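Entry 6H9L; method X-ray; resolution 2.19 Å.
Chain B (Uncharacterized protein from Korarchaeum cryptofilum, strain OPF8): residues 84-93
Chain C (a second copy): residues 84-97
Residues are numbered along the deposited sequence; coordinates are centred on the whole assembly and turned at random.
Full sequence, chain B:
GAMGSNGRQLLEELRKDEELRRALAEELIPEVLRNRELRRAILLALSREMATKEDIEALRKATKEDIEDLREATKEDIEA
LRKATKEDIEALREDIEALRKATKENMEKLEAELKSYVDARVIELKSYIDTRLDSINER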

# COMPACT_ATOMS: atom_id res chain seq x y z
N ALA B 84 -11.87 5.80 -12.99
CA ALA B 84 -13.17 6.19 -12.44
C ALA B 84 -13.33 7.71 -12.39
O ALA B 84 -14.38 8.25 -12.74
CB ALA B 84 -13.36 5.60 -11.05
N THR B 85 -12.26 8.40 -12.00
CA THR B 85 -12.27 9.86 -11.94
C THR B 85 -12.37 10.48 -13.34
O THR B 85 -13.12 11.43 -13.56
CB THR B 85 -10.99 10.38 -11.25
OG1 THR B 85 -10.99 9.96 -9.88
CG2 THR B 85 -10.92 11.89 -11.30
N LYS B 86 -11.61 9.94 -14.29
CA LYS B 86 -11.65 10.41 -15.68
C LYS B 86 -13.05 10.27 -16.25
O LYS B 86 -13.53 11.15 -16.95
CB LYS B 86 -10.68 9.63 -16.55
N GLU B 87 -13.69 9.15 -15.93
CA GLU B 87 -15.05 8.87 -16.38
C GLU B 87 -16.08 9.86 -15.80
O GLU B 87 -16.93 10.38 -16.53
CB GLU B 87 -15.40 7.39 -16.13
CG GLU B 87 -14.77 6.51 -17.20
CD GLU B 87 -14.96 5.03 -16.94
OE1 GLU B 87 -15.91 4.68 -16.22
OE2 GLU B 87 -14.16 4.22 -17.47
N ASP B 88 -15.95 10.19 -14.51
CA ASP B 88 -16.85 11.15 -13.88
C ASP B 88 -16.67 12.55 -14.46
O ASP B 88 -17.63 13.28 -14.66
CB ASP B 88 -16.62 11.21 -12.37
CG ASP B 88 -16.92 9.90 -11.67
OD1 ASP B 88 -17.80 9.15 -12.15
OD2 ASP B 88 -16.27 9.61 -10.65
N ILE B 89 -15.42 12.91 -14.73
CA ILE B 89 -15.10 14.19 -15.35
C ILE B 89 -15.62 14.29 -16.78
O ILE B 89 -16.12 15.33 -17.20
CB ILE B 89 -13.58 14.46 -15.27
CG1 ILE B 89 -13.22 14.90 -13.85
CG2 ILE B 89 -13.14 15.53 -16.27
CD1 ILE B 89 -11.76 14.76 -13.52
N GLU B 90 -15.51 13.20 -17.53
CA GLU B 90 -16.06 13.16 -18.88
C GLU B 90 -17.58 13.32 -18.88
O GLU B 90 -18.12 14.00 -19.75
CB GLU B 90 -15.71 11.84 -19.59
CG GLU B 90 -14.66 12.01 -20.68
CD GLU B 90 -15.13 13.02 -21.72
OE1 GLU B 90 -14.58 14.13 -21.78
OE2 GLU B 90 -16.11 12.70 -22.44
N ALA B 91 -18.25 12.70 -17.92
CA ALA B 91 -19.70 12.82 -17.78
C ALA B 91 -20.11 14.26 -17.47
O ALA B 91 -21.09 14.76 -18.02
CB ALA B 91 -20.22 11.88 -16.70
N LEU B 92 -19.35 14.92 -16.61
CA LEU B 92 -19.62 16.32 -16.28
C LEU B 92 -19.36 17.23 -17.50
O LEU B 92 -20.11 18.18 -17.74
CB LEU B 92 -18.84 16.74 -15.03
CG LEU B 92 -19.41 16.29 -13.67
CD1 LEU B 92 -18.61 16.93 -12.55
CD2 LEU B 92 -20.89 16.59 -13.48
N ARG B 93 -18.33 16.91 -18.28
CA ARG B 93 -18.05 17.63 -19.53
C ARG B 93 -19.20 17.49 -20.54
O ARG B 93 -19.56 18.46 -21.21
CB ARG B 93 -16.75 17.13 -20.16
CG ARG B 93 -16.25 17.99 -21.30
CD ARG B 93 -14.82 17.62 -21.71
NE ARG B 93 -13.80 17.99 -20.72
CZ ARG B 93 -13.06 17.14 -20.00
NH1 ARG B 93 -13.21 15.81 -20.11
NH2 ARG B 93 -12.16 17.62 -19.15
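Chain C, residues 84-97: ATKEDIEALREDIE

How does the backbone of chain C run relative to that of chain B? Both stretches are helical throughout, and each helix begins earlier and continues later in its chain. Chain C keeps phi near -60° and psi near -40° from Ala84(C) to Glu97(C), with the regular i to i+4 bonding of an alpha helix; Ile96(C) N, for instance, donates to Leu92(C) O at 3.0 Å. The two helices point the same way, with 2° between their N-to-C directions and a closest axial approach of 10.9 Å. Thr85(B) and Thr85(C) stand level, their CA atoms 7.5 Å apart. Farther along, Asp88(B) CA lies nearest Ile89(C) CA, also at 7.5 Å, and Leu92(B) CA nearest Arg93(C) CA at 6.9 Å.

Which apolar side chains hold the helices together? Leu92(B) is the centre of the contact, a knob seated among Ile89(C), Leu92(C), Arg93(C) and Ile96(C). Its CD1 lies 3.7 Å from Leu92(C) CB, 3.9 Å from Ile89(C) CG2 and 3.6 Å from the backbone atom Ile89(C) O. Its CD2 reaches Ile96(C) CD1 at 3.8 Å, so the two methyls extend the packing across successive turns of chain C. One turn before the knob, Ile89(C), with chi1 m and chi2 t, brings its CD1 to 3.6 Å from Asp88(B) CB, meeting the aliphatic part of the aspartate. The contact buries 403 Å², counting both sides.

What do the polar residues contribute? No direct hydrogen bond or salt bridge joins the two stretches. At the threonine level, Thr85(B) OG1 packs 3.5 Å from Thr85(C) CG2, and a water supplies the polar link: it donates to Thr85(B) OG1 at 2.9 Å and to Thr85(C) OG1 at 2.7 Å. Both threonines are buried with chi1 m, so the water joins matching hydroxyls from the two copies.

How does a charged residue come to border this apolar patch? The CA-to-CB bond of Arg93(C) points sideways, but the end of its side chain comes nearer chain B, placing NE 3.7 Å from Leu92(B) CD2. The guanidinium meets that methyl obliquely. Within its own helix, Arg93(C) NH1 makes a long salt bridge of 3.7 Å to Glu90(C) OE1. The equivalent pair in chain B is tighter, with Arg93(B) NH1 donating a hydrogen bond to Glu90(B) OE1 at 2.7 Å, although neither of those residues touches chain C here.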

# COMPACT_ATOMS: atom_id res chain seq x y z
N ALA C 84 -12.54 12.23 -1.27
CA ALA C 84 -12.26 13.64 -1.54
C ALA C 84 -12.59 13.99 -2.99
O ALA C 84 -13.15 15.05 -3.27
CB ALA C 84 -10.82 13.97 -1.23
N THR C 85 -12.26 13.09 -3.91
CA THR C 85 -12.52 13.29 -5.33
C THR C 85 -14.02 13.29 -5.61
O THR C 85 -14.50 14.12 -6.37
CB THR C 85 -11.84 12.20 -6.18
OG1 THR C 85 -10.42 12.37 -6.09
CG2 THR C 85 -12.23 12.29 -7.63
N LYS C 86 -14.74 12.36 -4.99
CA LYS C 86 -16.19 12.28 -5.14
C LYS C 86 -16.84 13.59 -4.68
O LYS C 86 -17.76 14.10 -5.30
CB LYS C 86 -16.73 11.10 -4.34
CG LYS C 86 -18.23 10.89 -4.43
CD LYS C 86 -18.61 9.52 -3.87
CE LYS C 86 -20.08 9.42 -3.50
NZ LYS C 86 -20.98 9.39 -4.69
N GLU C 87 -16.33 14.13 -3.58
CA GLU C 87 -16.80 15.39 -3.04
C GLU C 87 -16.56 16.58 -3.98
O GLU C 87 -17.43 17.44 -4.15
CB GLU C 87 -16.07 15.62 -1.73
CG GLU C 87 -16.51 16.78 -0.87
CD GLU C 87 -15.73 16.80 0.44
OE1 GLU C 87 -14.86 17.68 0.62
OE2 GLU C 87 -15.97 15.90 1.27
N ASP C 88 -15.37 16.63 -4.57
CA ASP C 88 -15.02 17.72 -5.49
C ASP C 88 -15.87 17.66 -6.75
O ASP C 88 -16.29 18.67 -7.28
CB ASP C 88 -13.54 17.67 -5.86
CG ASP C 88 -12.62 17.86 -4.66
OD1 ASP C 88 -13.01 18.57 -3.72
OD2 ASP C 88 -11.51 17.30 -4.67
N ILE C 89 -16.12 16.44 -7.22
CA ILE C 89 -16.98 16.21 -8.38
C ILE C 89 -18.43 16.59 -8.09
O ILE C 89 -19.10 17.18 -8.95
CB ILE C 89 -16.86 14.75 -8.87
CG1 ILE C 89 -15.56 14.61 -9.65
CG2 ILE C 89 -18.04 14.34 -9.74
CD1 ILE C 89 -15.09 13.20 -9.80
N GLU C 90 -18.90 16.28 -6.89
CA GLU C 90 -20.24 16.69 -6.49
C GLU C 90 -20.38 18.22 -6.45
O GLU C 90 -21.40 18.76 -6.85
CB GLU C 90 -20.68 16.04 -5.16
CG GLU C 90 -21.84 16.75 -4.48
CD GLU C 90 -23.15 16.67 -5.26
OE1 GLU C 90 -23.25 15.88 -6.22
OE2 GLU C 90 -24.10 17.40 -4.91
N ALA C 91 -19.34 18.92 -5.98
CA ALA C 91 -19.34 20.38 -5.95
C ALA C 91 -19.41 20.98 -7.36
O ALA C 91 -20.11 21.96 -7.60
CB ALA C 91 -18.13 20.89 -5.19
N LEU C 92 -18.69 20.37 -8.30
CA LEU C 92 -18.75 20.79 -9.70
C LEU C 92 -20.13 20.56 -10.29
O LEU C 92 -20.61 21.38 -11.08
CB LEU C 92 -17.81 19.96 -10.58
CG LEU C 92 -17.06 20.68 -11.71
CD1 LEU C 92 -16.34 21.91 -11.17
CD2 LEU C 92 -16.07 19.73 -12.35
N ARG C 93 -20.71 19.42 -9.95
CA ARG C 93 -22.04 19.08 -10.40
C ARG C 93 -23.06 20.10 -9.90
O ARG C 93 -23.96 20.47 -10.64
CB ARG C 93 -22.43 17.68 -9.93
CG ARG C 93 -23.71 17.15 -10.55
CD ARG C 93 -23.92 15.67 -10.27
NE ARG C 93 -22.99 14.78 -10.97
CZ ARG C 93 -22.03 14.04 -10.41
NH1 ARG C 93 -21.82 14.05 -9.09
NH2 ARG C 93 -21.26 13.27 -11.18
N GLU C 94 -22.89 20.55 -8.66
CA GLU C 94 -23.75 21.60 -8.10
C GLU C 94 -23.58 22.94 -8.81
O GLU C 94 -24.54 23.69 -8.95
CB GLU C 94 -23.52 21.75 -6.59
CG GLU C 94 -24.05 20.57 -5.78
CD GLU C 94 -23.60 20.59 -4.32
OE1 GLU C 94 -23.15 21.65 -3.85
OE2 GLU C 94 -23.71 19.55 -3.65
N ASP C 95 -22.36 23.26 -9.25
CA ASP C 95 -22.12 24.49 -10.04
C ASP C 95 -22.82 24.46 -11.40
O ASP C 95 -23.45 25.44 -11.81
CB ASP C 95 -20.62 24.70 -10.26
CG ASP C 95 -19.85 24.89 -8.98
OD1 ASP C 95 -20.43 25.42 -8.00
OD2 ASP C 95 -18.66 24.50 -8.94
N ILE C 96 -22.74 23.32 -12.08
CA ILE C 96 -23.44 23.11 -13.35
C ILE C 96 -24.95 23.29 -13.18
O ILE C 96 -25.60 23.94 -14.00
CB ILE C 96 -23.16 21.70 -13.91
CG1 ILE C 96 -21.70 21.58 -14.34
CG2 ILE C 96 -24.06 21.39 -15.10
CD1 ILE C 96 -21.24 20.16 -14.60
N GLU C 97 -25.50 22.69 -12.13
CA GLU C 97 -26.91 22.82 -11.80
C GLU C 97 -27.27 24.28 -11.51
O GLU C 97 -28.30 24.76 -11.96
CB GLU C 97 -27.28 21.94 -10.60
CG GLU C 97 -28.71 22.07 -10.08
CD GLU C 97 -29.77 21.71 -11.12
OE1 GLU C 97 -30.96 22.04 -10.90
OE2 GLU C 97 -29.42 21.10 -12.15
O HOH W 1 -9.07 11.40 -8.21